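Local coordinates for distal tail protein (Bacillus phage spp1, PDB 2X8K) that forms a wide channel at the distal tip of the phage tail as a homohexamer and stays with the tail after DNA ejection, at residues Y34-G39 / E54-R59; L134-E139 / V246-F251; T154-T159 / K230-T235; E27-S32 / E62-V67. All blocks are in the same frame, centred on the assembly; numbering follows the deposited sequence.

Interaction 1: residues Y34-G39 / E54-R59; sequences YSIEMG and ESLPAR
Tyr34 and Pro57 reach toward each other tip to tip, and the Tyr34 ring then runs on to meet Arg59 obliquely. The phenol OH donates to Pro57 O at 2.6 Å; that carbonyl oxygen lies at the ring edge, near its plane, while the hydroxyl approaches it from above the carbonyl plane. Along the same ring margin, Tyr34 CE2 packs on Pro57 CD at 3.7 Å. The Arg59 guanidinium presents one face to the tyrosine: Tyr34 CE1 sits over its centre, 3.6 Å from Arg59 CZ, with the two planes 62° apart. A bend at chi3 (-117°) turns the otherwise extended arginine into this position, where its NH2 also bonds to Leu252 O.

Further along, residues 37-39 and 54-55 begin the pairing at the base of the beta hairpin of strands 37-41 and 50-55. Glu37 and Ser55 form an antiparallel hydrogen-bonded pair, Glu37 N to Ser55 O and Ser55 N to Glu37 O both 2.9 Å. On one face of this ribbon Met38 and Glu54 lie side by side, pointing the same way, with Met38 CG 3.7 Å from Glu54 CG. Backbone pairing thus fixes the register at the hairpin base, a phenol-to-carbonyl bond joins the non-strand residues flanking it, and the Glu54 carboxylate, salt-bridged to Arg108 of a second subunit, links it to the subunit interface.

Interaction 2: residues L134-E139 / V246-F251; sequences LKYGPE and VFTEKF
Lys250 starts with CG anti to its carbonyl carbon (chi1 -82°) and then folds twice, at chi3 (66°) and chi4 (83°), so that its tail curls along Tyr136, whose own CG is also anti to the carbonyl carbon. The two belong to neighbouring antiparallel strands, 133-144 and 243-251, at the outer side of a five-stranded sheet. Pointing the same way from a non-hydrogen-bonded pair, they lie side by side: Lys250 CG is 3.7 Å from Tyr136 CD2, and Lys250 NZ lies 2.8 Å from Tyr136 OH; the hydroxyl hydrogen-bonds to Asp132 OD2. Leu134 crosses the lysine at about a right angle.

Backbone bonds tie Lys135 to Phe251 in both directions, Lys135 N to Phe251 O at 2.8 Å. Gly137 N then reaches Glu249 O at 2.7 Å, but Glu249 N answers to Pro138 O, one residue further on. This shift is a beta bulge, beyond which Glu139 pairs with Thr248. The edge of the Phe251 ring approaches Gly137, with CE2 4.1 Å from Gly137 CA. At the bulge Glu249, extended beyond CG, crosses Pro138 obliquely; its OE2 hydrogen-bonds to Thr154 OG1, while its OE1 rests 3.4 Å from Pro138 CD.

Interaction 3: residues T154-T159 / K230-T235; sequences TGLAVT and KPQVNT
Lys230 enters the contact with its backbone end: the CG2 methyl of Val158 rests 3.8 Å from Lys230 CA, and the lysine side chain starts away from 154-159, though its CG still lies 4.1 Å from Val158 CG2. Pro231 follows as the main apolar element, its ring directed at the opposite loop. Its three ring methylenes divide the work. CB lies 3.4 Å from Gly155 O, CG lies 3.4 Å from Leu156 O, and CD is 3.8 Å from the CG2 methyl of Val158, which crosses the ring obliquely. The proline therefore sits against the peptide groups of Gly155 and Leu156 more than against side chains.

Both segments belong to the C-terminal domain of siphovirus-type tail components. Here the loop between strands 149-152 and 162-166 meets the lead into strand 234-239, and no strand pairing joins the two segments.

Gln232 takes up a left-handed backbone conformation (phi 57°, psi 20°), and a bend at chi2 (-59°) folds its amide back to the loop. NE2 donates to Gly155 O at 2.8 Å, with the acceptor nearly in the amide plane and the donor above the carbonyl plane. A second, weak bond runs from the same NE2 to Thr154 O at 3.2 Å. The CD2 methyl of Leu156 packs obliquely against the glutamine, 3.8 Å from Gln232 CG, and Phe85 of a second subunit packs on Leu156, Pro231 and Gln232.

Interaction 4: residues E27-S32 / E62-V67; sequences EVRGRS and EVDAIV
A salt-bridge network covers one face of the antiparallel pair formed by strands 23-29 and 59-67, at the margin of the large sheet in the RIFT-related domain. Its centre is Arg29, with Glu27 beside it on the same strand and Glu62 and Asp64 on the partner strand. A bend at chi3 (-80°) lays the guanidinium across the neighbouring strand. There it takes Asp64 side-on, with NE at 3.0 Å and NH2 at 2.8 Å both directed to OD1, which uses its syn lone pair; NH2 adds a weak bond to OD2. Glu27 comes to the same edge of the guanidinium, and its OE2, through the anti lone pair, accepts from Arg29 NE at 3.0 Å. Glu62 approaches differently: its CB lies over one face of the guanidinium, and its bent chain brings OE1 to 2.6 Å from NH1, the carboxylate plane being turned 68° from that of the arginine.

Beneath the charges, Arg29 and Glu62 form a hydrogen-bonded pair, with Arg29 N to Glu62 O and Glu62 N to Arg29 O both 2.8 Å. On the other face, Val28 CG2 touches Val63 CG2 at 4.2 Å. Gly30 then takes a positive phi (107°), and the chain leaves the strand.

Glu27 OE2 and Asp64 OD1 stand 3.0 Å apart. Arg29 NE donates to both, so one positive group probably offsets the repulsion between the two carboxylates, and Thr125 OG1 hydrogen-bonds to Asp64 OD2; with one arginine among three acids, the cluster probably carries net negative charge.

How the interactions relate
Arg59 joins interactions 1 and 4, the two contacts within the RIFT-related range: from interaction 1 its NE bonds to Gly30 O of interaction 4 at 2.9 Å, although the two centres lie 21 Å apart. Interaction 1 also falls between the segments of interaction 4 along the chain, its hairpin growing out between strands 23-29 and 59-67. Interactions 2 and 3 are the closest pair, with centres 10 Å apart; Leu156 N meets Lys250 O at 2.8 Å, and Thr154 OG1 meets Glu249 OE2 at the same distance. Lys135 of interaction 2 packs loosely against Arg59 of interaction 1 and Arg31 of interaction 4. Interactions 3 and 4 do not touch, yet all four contact a second subunit.

Interaction 1: residues Y34-G39 / E54-R59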
loop_
_atom_site.group_PDB
_atom_site.type_symbol
_atom_site.label_atom_id
_atom_site.label_comp_id
_atom_site.label_asym_id
_atom_site.label_seq_id
_atom_site.Cartn_x
_atom_site.Cartn_y
_atom_site.Cartn_z
ATOM N N TYR C 34 -12.247 -26.134 -17.322
ATOM C CA TYR C 34 -13.318 -25.395 -17.975
ATOM C C TYR C 34 -14.525 -25.202 -17.072
ATOM O O TYR C 34 -14.807 -26.054 -16.250
ATOM C CB TYR C 34 -13.719 -26.065 -19.264
ATOM C CG TYR C 34 -14.031 -25.099 -20.374
ATOM C CD1 TYR C 34 -13.021 -24.539 -21.134
ATOM C CD2 TYR C 34 -15.347 -24.797 -20.712
ATOM C CE1 TYR C 34 -13.305 -23.657 -22.170
ATOM C CE2 TYR C 34 -15.647 -23.945 -21.768
ATOM C CZ TYR C 34 -14.623 -23.367 -22.490
ATOM O OH TYR C 34 -14.923 -22.499 -23.516
ATOM N N SER C 35 -15.202 -24.065 -17.202
ATOM C CA SER C 35 -16.355 -23.689 -16.391
ATOM C C SER C 35 -17.608 -23.959 -17.193
ATOM O O SER C 35 -17.497 -24.210 -18.387
ATOM C CB SER C 35 -16.243 -22.218 -16.019
ATOM O OG SER C 35 -15.128 -22.030 -15.163
ATOM N N ILE C 36 -18.799 -23.945 -16.549
ATOM C CA ILE C 36 -20.092 -24.223 -17.192
ATOM C C ILE C 36 -21.102 -23.120 -16.946
ATOM O O ILE C 36 -21.278 -22.665 -15.800
ATOM C CB ILE C 36 -20.636 -25.564 -16.676
ATOM C CG1 ILE C 36 -19.794 -26.734 -17.164
ATOM C CG2 ILE C 36 -22.082 -25.753 -17.028
ATOM C CD1 ILE C 36 -19.588 -27.780 -16.165
ATOM N N GLU C 37 -21.792 -22.701 -18.017
ATOM C CA GLU C 37 -22.887 -21.732 -17.928
ATOM C C GLU C 37 -24.144 -22.503 -17.478
ATOM O O GLU C 37 -24.510 -23.506 -18.101
ATOM C CB GLU C 37 -23.114 -21.000 -19.254
ATOM C CG GLU C 37 -22.009 -20.023 -19.636
ATOM C CD GLU C 37 -21.736 -18.855 -18.691
ATOM O OE1 GLU C 37 -20.548 -18.615 -18.362
ATOM O OE2 GLU C 37 -22.713 -18.189 -18.267
ATOM N N MET C 38 -24.731 -22.094 -16.333
ATOM C CA MET C 38 -25.912 -22.741 -15.762
ATOM C C MET C 38 -27.015 -21.764 -15.541
ATOM O O MET C 38 -26.792 -20.751 -14.896
ATOM C CB MET C 38 -25.587 -23.357 -14.412
ATOM C CG MET C 38 -24.936 -24.669 -14.515
ATOM S SD MET C 38 -24.912 -25.477 -12.899
ATOM C CE MET C 38 -23.637 -26.669 -13.234
ATOM N N GLY C 39 -28.202 -22.083 -16.033
ATOM C CA GLY C 39 -29.384 -21.267 -15.830
ATOM C C GLY C 39 -30.036 -21.671 -14.530
ATOM O O GLY C 39 -30.537 -22.790 -14.410
ATOM N N GLU C 54 -27.843 -25.674 -19.128
ATOM C CA GLU C 54 -26.432 -25.957 -18.899
ATOM C C GLU C 54 -25.750 -25.986 -20.270
ATOM O O GLU C 54 -26.163 -26.728 -21.163
ATOM C CB GLU C 54 -26.283 -27.309 -18.207
ATOM C CG GLU C 54 -25.398 -27.318 -16.987
ATOM C CD GLU C 54 -25.049 -28.708 -16.487
ATOM O OE1 GLU C 54 -24.394 -29.479 -17.227
ATOM O OE2 GLU C 54 -25.413 -29.020 -15.334
ATOM N N SER C 55 -24.740 -25.145 -20.458
ATOM C CA SER C 55 -23.997 -25.053 -21.719
ATOM C C SER C 55 -22.548 -24.661 -21.492
ATOM O O SER C 55 -22.227 -23.998 -20.529
ATOM C CB SER C 55 -24.664 -24.072 -22.681
ATOM O OG SER C 55 -25.002 -22.843 -22.057
ATOM N N LEU C 56 -21.688 -25.066 -22.390
ATOM C CA LEU C 56 -20.283 -24.738 -22.351
ATOM C C LEU C 56 -20.091 -23.346 -22.920
ATOM O O LEU C 56 -20.487 -23.081 -24.054
ATOM C CB LEU C 56 -19.516 -25.745 -23.216
ATOM C CG LEU C 56 -18.637 -26.780 -22.533
ATOM C CD1 LEU C 56 -19.227 -27.288 -21.195
ATOM C CD2 LEU C 56 -18.373 -27.912 -23.483
ATOM N N PRO C 57 -19.462 -22.426 -22.177
ATOM C CA PRO C 57 -19.179 -21.097 -22.756
ATOM C C PRO C 57 -18.131 -21.175 -23.882
ATOM O O PRO C 57 -17.439 -22.187 -24.020
ATOM C CB PRO C 57 -18.652 -20.323 -21.570
ATOM C CG PRO C 57 -18.045 -21.336 -20.708
ATOM C CD PRO C 57 -18.915 -22.539 -20.815
ATOM N N ALA C 58 -18.017 -20.126 -24.695
ATOM C CA ALA C 58 -17.019 -20.091 -25.755
ATOM C C ALA C 58 -15.661 -19.931 -25.072
ATOM O O ALA C 58 -15.646 -19.522 -23.926
ATOM C CB ALA C 58 -17.287 -18.916 -26.658
ATOM N N ARG C 59 -14.546 -20.297 -25.718
ATOM C CA ARG C 59 -13.242 -20.233 -25.079
ATOM C C ARG C 59 -12.455 -18.986 -25.417
ATOM O O ARG C 59 -12.446 -18.579 -26.574
ATOM C CB ARG C 59 -12.460 -21.498 -25.400
ATOM C CG ARG C 59 -10.993 -21.562 -24.986
ATOM C CD ARG C 59 -10.440 -22.951 -25.293
ATOM N NE ARG C 59 -10.039 -23.587 -24.047
ATOM C CZ ARG C 59 -10.325 -24.838 -23.719
ATOM N NH1 ARG C 59 -10.981 -25.615 -24.566
ATOM N NH2 ARG C 59 -9.937 -25.329 -22.540
#

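Interaction 2: residues L134-E139 / V246-F251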
loop_
_atom_site.group_PDB
_atom_site.type_symbol
_atom_site.label_atom_id
_atom_site.label_comp_id
_atom_site.label_asym_id
_atom_site.label_seq_id
_atom_site.Cartn_x
_atom_site.Cartn_y
_atom_site.Cartn_z
ATOM N N LEU C 134 -14.123 -26.641 -27.772
ATOM C CA LEU C 134 -13.351 -27.891 -27.721
ATOM C C LEU C 134 -12.072 -27.982 -28.528
ATOM O O LEU C 134 -12.016 -27.473 -29.636
ATOM C CB LEU C 134 -14.253 -29.044 -28.119
ATOM C CG LEU C 134 -15.408 -29.254 -27.204
ATOM C CD1 LEU C 134 -16.667 -29.479 -27.983
ATOM C CD2 LEU C 134 -15.125 -30.358 -26.253
ATOM N N LYS C 135 -11.074 -28.721 -27.997
ATOM C CA LYS C 135 -9.803 -29.005 -28.679
ATOM C C LYS C 135 -10.086 -30.256 -29.444
ATOM O O LYS C 135 -10.798 -31.130 -28.952
ATOM C CB LYS C 135 -8.590 -29.280 -27.728
ATOM C CG LYS C 135 -8.630 -28.649 -26.316
ATOM C CD LYS C 135 -7.371 -28.953 -25.527
ATOM C CE LYS C 135 -7.661 -28.905 -24.068
ATOM N NZ LYS C 135 -6.504 -28.429 -23.251
ATOM N N TYR C 136 -9.499 -30.354 -30.636
ATOM C CA TYR C 136 -9.616 -31.476 -31.550
ATOM C C TYR C 136 -8.308 -32.212 -31.586
ATOM O O TYR C 136 -7.268 -31.610 -31.804
ATOM C CB TYR C 136 -9.989 -30.941 -32.934
ATOM C CG TYR C 136 -11.423 -30.466 -32.982
ATOM C CD1 TYR C 136 -11.769 -29.181 -32.564
ATOM C CD2 TYR C 136 -12.453 -31.338 -33.321
ATOM C CE1 TYR C 136 -13.103 -28.771 -32.513
ATOM C CE2 TYR C 136 -13.785 -30.938 -33.287
ATOM C CZ TYR C 136 -14.110 -29.659 -32.876
ATOM O OH TYR C 136 -15.439 -29.300 -32.814
ATOM N N GLY C 137 -8.355 -33.500 -31.337
ATOM C CA GLY C 137 -7.164 -34.338 -31.327
ATOM C C GLY C 137 -6.978 -35.216 -32.552
ATOM O O GLY C 137 -7.503 -34.930 -33.641
ATOM N N PRO C 138 -6.211 -36.319 -32.374
ATOM C CA PRO C 138 -6.000 -37.266 -33.483
ATOM C C PRO C 138 -7.291 -37.916 -33.939
ATOM O O PRO C 138 -8.146 -38.212 -33.101
ATOM C CB PRO C 138 -5.090 -38.332 -32.865
ATOM C CG PRO C 138 -4.496 -37.704 -31.670
ATOM C CD PRO C 138 -5.515 -36.760 -31.146
ATOM N N GLU C 139 -7.427 -38.170 -35.263
ATOM C CA GLU C 139 -8.615 -38.866 -35.746
ATOM C C GLU C 139 -8.393 -40.374 -35.783
ATOM O O GLU C 139 -7.291 -40.820 -36.078
ATOM C CB GLU C 139 -9.247 -38.228 -37.000
ATOM C CG GLU C 139 -8.635 -38.563 -38.343
ATOM C CD GLU C 139 -9.515 -38.237 -39.541
ATOM O OE1 GLU C 139 -9.338 -38.884 -40.602
ATOM O OE2 GLU C 139 -10.449 -37.414 -39.390
ATOM N N VAL C 246 -15.021 -43.266 -38.693
ATOM C CA VAL C 246 -13.936 -42.338 -38.394
ATOM C C VAL C 246 -14.515 -41.229 -37.538
ATOM O O VAL C 246 -15.484 -40.563 -37.913
ATOM C CB VAL C 246 -13.199 -41.772 -39.640
ATOM C CG1 VAL C 246 -11.929 -41.012 -39.222
ATOM C CG2 VAL C 246 -12.877 -42.867 -40.657
ATOM N N PHE C 247 -13.950 -41.084 -36.359
ATOM C CA PHE C 247 -14.294 -40.055 -35.382
ATOM C C PHE C 247 -13.009 -39.339 -35.051
ATOM O O PHE C 247 -11.909 -39.886 -35.212
ATOM C CB PHE C 247 -14.917 -40.660 -34.099
ATOM C CG PHE C 247 -13.989 -41.481 -33.223
ATOM C CD1 PHE C 247 -13.887 -42.850 -33.385
ATOM C CD2 PHE C 247 -13.226 -40.878 -32.227
ATOM C CE1 PHE C 247 -13.034 -43.599 -32.579
ATOM C CE2 PHE C 247 -12.357 -41.626 -31.430
ATOM C CZ PHE C 247 -12.279 -42.979 -31.605
ATOM N N THR C 248 -13.146 -38.128 -34.527
ATOM C CA THR C 248 -11.979 -37.401 -34.079
ATOM C C THR C 248 -12.062 -37.176 -32.578
ATOM O O THR C 248 -13.080 -36.667 -32.095
ATOM C CB THR C 248 -11.688 -36.206 -34.961
ATOM O OG1 THR C 248 -10.616 -35.476 -34.370
ATOM C CG2 THR C 248 -12.916 -35.314 -35.192
ATOM N N GLU C 249 -11.018 -37.621 -31.837
ATOM C CA GLU C 249 -10.890 -37.468 -30.378
ATOM C C GLU C 249 -11.011 -35.989 -30.038
ATOM O O GLU C 249 -10.429 -35.165 -30.736
ATOM C CB GLU C 249 -9.516 -37.961 -29.897
ATOM C CG GLU C 249 -9.242 -39.447 -30.056
ATOM C CD GLU C 249 -7.887 -39.920 -29.563
ATOM O OE1 GLU C 249 -7.056 -39.072 -29.169
ATOM O OE2 GLU C 249 -7.648 -41.148 -29.593
ATOM N N LYS C 250 -11.788 -35.644 -28.993
ATOM C CA LYS C 250 -12.011 -34.252 -28.566
ATOM C C LYS C 250 -11.828 -34.090 -27.064
ATOM O O LYS C 250 -12.135 -35.006 -26.288
ATOM C CB LYS C 250 -13.407 -33.788 -28.975
ATOM C CG LYS C 250 -13.513 -33.339 -30.408
ATOM C CD LYS C 250 -14.916 -33.499 -30.934
ATOM C CE LYS C 250 -15.960 -32.605 -30.278
ATOM N NZ LYS C 250 -16.014 -31.250 -30.854
ATOM N N PHE C 251 -11.337 -32.922 -26.636
ATOM C CA PHE C 251 -11.085 -32.675 -25.222
ATOM C C PHE C 251 -11.527 -31.284 -24.860
ATOM O O PHE C 251 -11.482 -30.391 -25.724
ATOM C CB PHE C 251 -9.592 -32.863 -24.926
ATOM C CG PHE C 251 -9.012 -34.121 -25.545
ATOM C CD1 PHE C 251 -8.983 -35.324 -24.833
ATOM C CD2 PHE C 251 -8.523 -34.119 -26.854
ATOM C CE1 PHE C 251 -8.454 -36.491 -25.417
ATOM C CE2 PHE C 251 -8.049 -35.307 -27.447
ATOM C CZ PHE C 251 -7.990 -36.471 -26.719
#

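Interaction 3: residues T154-T159 / K230-T235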
loop_
_atom_site.group_PDB
_atom_site.type_symbol
_atom_site.label_atom_id
_atom_site.label_comp_id
_atom_site.label_asym_id
_atom_site.label_seq_id
_atom_site.Cartn_x
_atom_site.Cartn_y
_atom_site.Cartn_z
ATOM N N THR C 154 -12.027 -42.772 -27.764
ATOM C CA THR C 154 -10.795 -42.535 -27.000
ATOM C C THR C 154 -10.562 -41.087 -26.519
ATOM O O THR C 154 -9.697 -40.842 -25.673
ATOM C CB THR C 154 -9.600 -43.194 -27.686
ATOM O OG1 THR C 154 -9.687 -42.978 -29.096
ATOM C CG2 THR C 154 -9.547 -44.684 -27.432
ATOM N N GLY C 155 -11.364 -40.151 -27.025
ATOM C CA GLY C 155 -11.340 -38.753 -26.614
ATOM C C GLY C 155 -11.969 -38.600 -25.242
ATOM O O GLY C 155 -12.359 -39.593 -24.607
ATOM N N LEU C 156 -12.086 -37.351 -24.760
ATOM C CA LEU C 156 -12.677 -37.117 -23.442
ATOM C C LEU C 156 -13.977 -36.380 -23.497
ATOM O O LEU C 156 -14.599 -36.175 -22.463
ATOM C CB LEU C 156 -11.685 -36.501 -22.469
ATOM C CG LEU C 156 -10.501 -37.384 -22.065
ATOM C CD1 LEU C 156 -9.422 -36.571 -21.431
ATOM C CD2 LEU C 156 -10.926 -38.524 -21.146
ATOM N N ALA C 157 -14.427 -36.034 -24.704
ATOM C CA ALA C 157 -15.707 -35.387 -24.959
ATOM C C ALA C 157 -16.504 -36.190 -25.995
ATOM O O ALA C 157 -15.943 -37.020 -26.752
ATOM C CB ALA C 157 -15.474 -34.004 -25.483
ATOM N N VAL C 158 -17.821 -35.924 -26.044
ATOM C CA VAL C 158 -18.721 -36.547 -27.001
ATOM C C VAL C 158 -18.300 -36.117 -28.402
ATOM O O VAL C 158 -17.938 -34.960 -28.600
ATOM C CB VAL C 158 -20.193 -36.191 -26.664
ATOM C CG1 VAL C 158 -21.069 -36.151 -27.910
ATOM C CG2 VAL C 158 -20.768 -37.175 -25.643
ATOM N N THR C 159 -18.276 -37.063 -29.344
ATOM C CA THR C 159 -17.908 -36.826 -30.743
ATOM C C THR C 159 -19.032 -37.249 -31.683
ATOM O O THR C 159 -19.836 -38.111 -31.340
ATOM C CB THR C 159 -16.509 -37.403 -31.087
ATOM O OG1 THR C 159 -16.101 -36.989 -32.389
ATOM C CG2 THR C 159 -16.451 -38.921 -31.018
ATOM N N LYS C 230 -20.097 -41.370 -26.969
ATOM C CA LYS C 230 -19.800 -40.887 -25.604
ATOM C C LYS C 230 -18.350 -41.258 -25.229
ATOM O O LYS C 230 -17.853 -42.297 -25.685
ATOM C CB LYS C 230 -20.782 -41.470 -24.565
ATOM C CG LYS C 230 -22.198 -40.921 -24.635
ATOM C CD LYS C 230 -23.060 -41.566 -23.571
ATOM C CE LYS C 230 -24.438 -40.968 -23.454
ATOM N NZ LYS C 230 -24.968 -41.092 -22.058
ATOM N N PRO C 231 -17.650 -40.458 -24.403
ATOM C CA PRO C 231 -16.227 -40.769 -24.133
ATOM C C PRO C 231 -15.915 -41.880 -23.146
ATOM O O PRO C 231 -16.721 -42.154 -22.257
ATOM C CB PRO C 231 -15.642 -39.440 -23.677
ATOM C CG PRO C 231 -16.796 -38.679 -23.167
ATOM C CD PRO C 231 -18.054 -39.176 -23.796
ATOM N N GLN C 232 -14.729 -42.514 -23.317
ATOM C CA GLN C 232 -14.168 -43.573 -22.471
ATOM C C GLN C 232 -15.075 -44.788 -22.322
ATOM O O GLN C 232 -14.914 -45.614 -21.410
ATOM C CB GLN C 232 -13.771 -42.993 -21.101
ATOM C CG GLN C 232 -12.828 -41.804 -21.201
ATOM C CD GLN C 232 -11.577 -42.195 -21.898
ATOM O OE1 GLN C 232 -10.808 -43.026 -21.394
ATOM N NE2 GLN C 232 -11.425 -41.714 -23.125
ATOM N N VAL C 233 -16.009 -44.906 -23.262
ATOM C CA VAL C 233 -17.069 -45.885 -23.269
ATOM C C VAL C 233 -17.312 -46.425 -24.703
ATOM O O VAL C 233 -17.190 -45.677 -25.706
ATOM C CB VAL C 233 -18.305 -45.164 -22.641
ATOM C CG1 VAL C 233 -19.644 -45.619 -23.220
ATOM C CG2 VAL C 233 -18.290 -45.272 -21.134
ATOM N N ASN C 234 -17.679 -47.729 -24.778
ATOM C CA ASN C 234 -17.989 -48.414 -26.029
ATOM C C ASN C 234 -19.339 -47.984 -26.584
ATOM O O ASN C 234 -20.284 -47.751 -25.821
ATOM C CB ASN C 234 -17.995 -49.932 -25.841
ATOM C CG ASN C 234 -16.646 -50.559 -25.854
ATOM O OD1 ASN C 234 -15.755 -50.175 -26.618
ATOM N ND2 ASN C 234 -16.491 -51.590 -25.051
ATOM N N THR C 235 -19.417 -47.903 -27.918
ATOM C CA THR C 235 -20.607 -47.581 -28.683
ATOM C C THR C 235 -20.796 -48.786 -29.613
ATOM O O THR C 235 -19.893 -49.092 -30.396
ATOM C CB THR C 235 -20.433 -46.247 -29.405
ATOM O OG1 THR C 235 -20.243 -45.186 -28.444
ATOM C CG2 THR C 235 -21.607 -45.917 -30.284
#

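Interaction 4: residues E27-S32 / E62-V67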
loop_
_atom_site.group_PDB
_atom_site.type_symbol
_atom_site.label_atom_id
_atom_site.label_comp_id
_atom_site.label_asym_id
_atom_site.label_seq_id
_atom_site.Cartn_x
_atom_site.Cartn_y
_atom_site.Cartn_z
ATOM N N GLU C 27 3.240 -16.758 -20.829
ATOM C CA GLU C 27 2.248 -17.735 -20.387
ATOM C C GLU C 27 1.000 -17.721 -21.220
ATOM O O GLU C 27 0.696 -16.709 -21.835
ATOM C CB GLU C 27 1.919 -17.609 -18.889
ATOM C CG GLU C 27 1.307 -16.296 -18.445
ATOM C CD GLU C 27 0.458 -16.384 -17.188
ATOM O OE1 GLU C 27 0.887 -17.053 -16.217
ATOM O OE2 GLU C 27 -0.622 -15.748 -17.159
ATOM N N VAL C 28 0.276 -18.855 -21.230
ATOM C CA VAL C 28 -0.956 -19.050 -21.991
ATOM C C VAL C 28 -2.057 -19.445 -21.021
ATOM O O VAL C 28 -2.061 -20.571 -20.511
ATOM C CB VAL C 28 -0.783 -20.118 -23.134
ATOM C CG1 VAL C 28 -2.105 -20.429 -23.840
ATOM C CG2 VAL C 28 0.278 -19.700 -24.143
ATOM N N ARG C 29 -2.976 -18.533 -20.763
ATOM C CA ARG C 29 -4.161 -18.777 -19.931
ATOM C C ARG C 29 -5.334 -19.146 -20.884
ATOM O O ARG C 29 -5.255 -18.908 -22.085
ATOM C CB ARG C 29 -4.509 -17.532 -19.105
ATOM C CG ARG C 29 -3.570 -17.253 -17.968
ATOM C CD ARG C 29 -3.831 -15.885 -17.430
ATOM N NE ARG C 29 -3.211 -14.830 -18.250
ATOM C CZ ARG C 29 -3.903 -13.875 -18.867
ATOM N NH1 ARG C 29 -5.226 -13.825 -18.761
ATOM N NH2 ARG C 29 -3.281 -12.956 -19.584
ATOM N N GLY C 30 -6.375 -19.748 -20.355
ATOM C CA GLY C 30 -7.516 -20.169 -21.151
ATOM C C GLY C 30 -7.615 -21.669 -21.362
ATOM O O GLY C 30 -8.552 -22.137 -22.022
ATOM N N ARG C 31 -6.637 -22.450 -20.862
ATOM C CA ARG C 31 -6.715 -23.901 -21.068
ATOM C C ARG C 31 -6.554 -24.740 -19.782
ATOM O O ARG C 31 -5.785 -25.695 -19.708
ATOM C CB ARG C 31 -5.875 -24.372 -22.268
ATOM C CG ARG C 31 -4.410 -24.099 -22.123
ATOM C CD ARG C 31 -3.844 -23.683 -23.440
ATOM N NE ARG C 31 -2.528 -24.281 -23.671
ATOM C CZ ARG C 31 -1.439 -24.012 -22.958
ATOM N NH1 ARG C 31 -1.504 -23.199 -21.904
ATOM N NH2 ARG C 31 -0.287 -24.572 -23.269
ATOM N N SER C 32 -7.301 -24.347 -18.755
ATOM C CA SER C 32 -7.302 -25.021 -17.473
ATOM C C SER C 32 -8.723 -25.567 -17.344
ATOM O O SER C 32 -9.444 -25.667 -18.357
ATOM C CB SER C 32 -7.099 -24.000 -16.359
ATOM O OG SER C 32 -6.647 -24.562 -15.132
ATOM N N GLU C 62 -5.652 -16.696 -23.718
ATOM C CA GLU C 62 -4.963 -15.466 -23.416
ATOM C C GLU C 62 -3.494 -15.721 -23.435
ATOM O O GLU C 62 -2.970 -16.346 -22.522
ATOM C CB GLU C 62 -5.419 -14.878 -22.060
ATOM C CG GLU C 62 -6.686 -15.491 -21.464
ATOM C CD GLU C 62 -7.673 -14.514 -20.842
ATOM O OE1 GLU C 62 -7.624 -14.326 -19.603
ATOM O OE2 GLU C 62 -8.510 -13.952 -21.587
ATOM N N VAL C 63 -2.820 -15.260 -24.475
ATOM C CA VAL C 63 -1.378 -15.424 -24.614
ATOM C C VAL C 63 -0.666 -14.170 -24.142
ATOM O O VAL C 63 -0.867 -13.106 -24.728
ATOM C CB VAL C 63 -1.007 -15.764 -26.074
ATOM C CG1 VAL C 63 0.497 -15.998 -26.223
ATOM C CG2 VAL C 63 -1.816 -16.956 -26.574
ATOM N N ASP C 64 0.174 -14.296 -23.099
ATOM C CA ASP C 64 1.006 -13.216 -22.545
ATOM C C ASP C 64 2.365 -13.273 -23.240
ATOM O O ASP C 64 3.134 -14.196 -23.017
ATOM C CB ASP C 64 1.136 -13.356 -21.015
ATOM C CG ASP C 64 -0.123 -12.970 -20.267
ATOM O OD1 ASP C 64 -0.640 -13.814 -19.484
ATOM O OD2 ASP C 64 -0.628 -11.858 -20.496
ATOM N N ALA C 65 2.619 -12.340 -24.141
ATOM C CA ALA C 65 3.843 -12.331 -24.944
ATOM C C ALA C 65 4.753 -11.096 -24.783
ATOM O O ALA C 65 4.329 -10.038 -24.314
ATOM C CB ALA C 65 3.476 -12.492 -26.403
ATOM N N ILE C 66 5.998 -11.243 -25.229
ATOM C CA ILE C 66 6.980 -10.183 -25.291
ATOM C C ILE C 66 7.347 -10.068 -26.748
ATOM O O ILE C 66 7.842 -11.021 -27.339
ATOM C CB ILE C 66 8.208 -10.432 -24.378
ATOM C CG1 ILE C 66 7.834 -10.159 -22.933
ATOM C CG2 ILE C 66 9.384 -9.553 -24.788
ATOM C CD1 ILE C 66 8.693 -10.807 -21.997
ATOM N N VAL C 67 7.075 -8.911 -27.335
ATOM C CA VAL C 67 7.388 -8.663 -28.731
ATOM C C VAL C 67 8.856 -8.321 -28.773
ATOM O O VAL C 67 9.231 -7.256 -28.293
ATOM C CB VAL C 67 6.508 -7.555 -29.350
ATOM C CG1 VAL C 67 6.846 -7.379 -30.822
ATOM C CG2 VAL C 67 5.022 -7.861 -29.167
#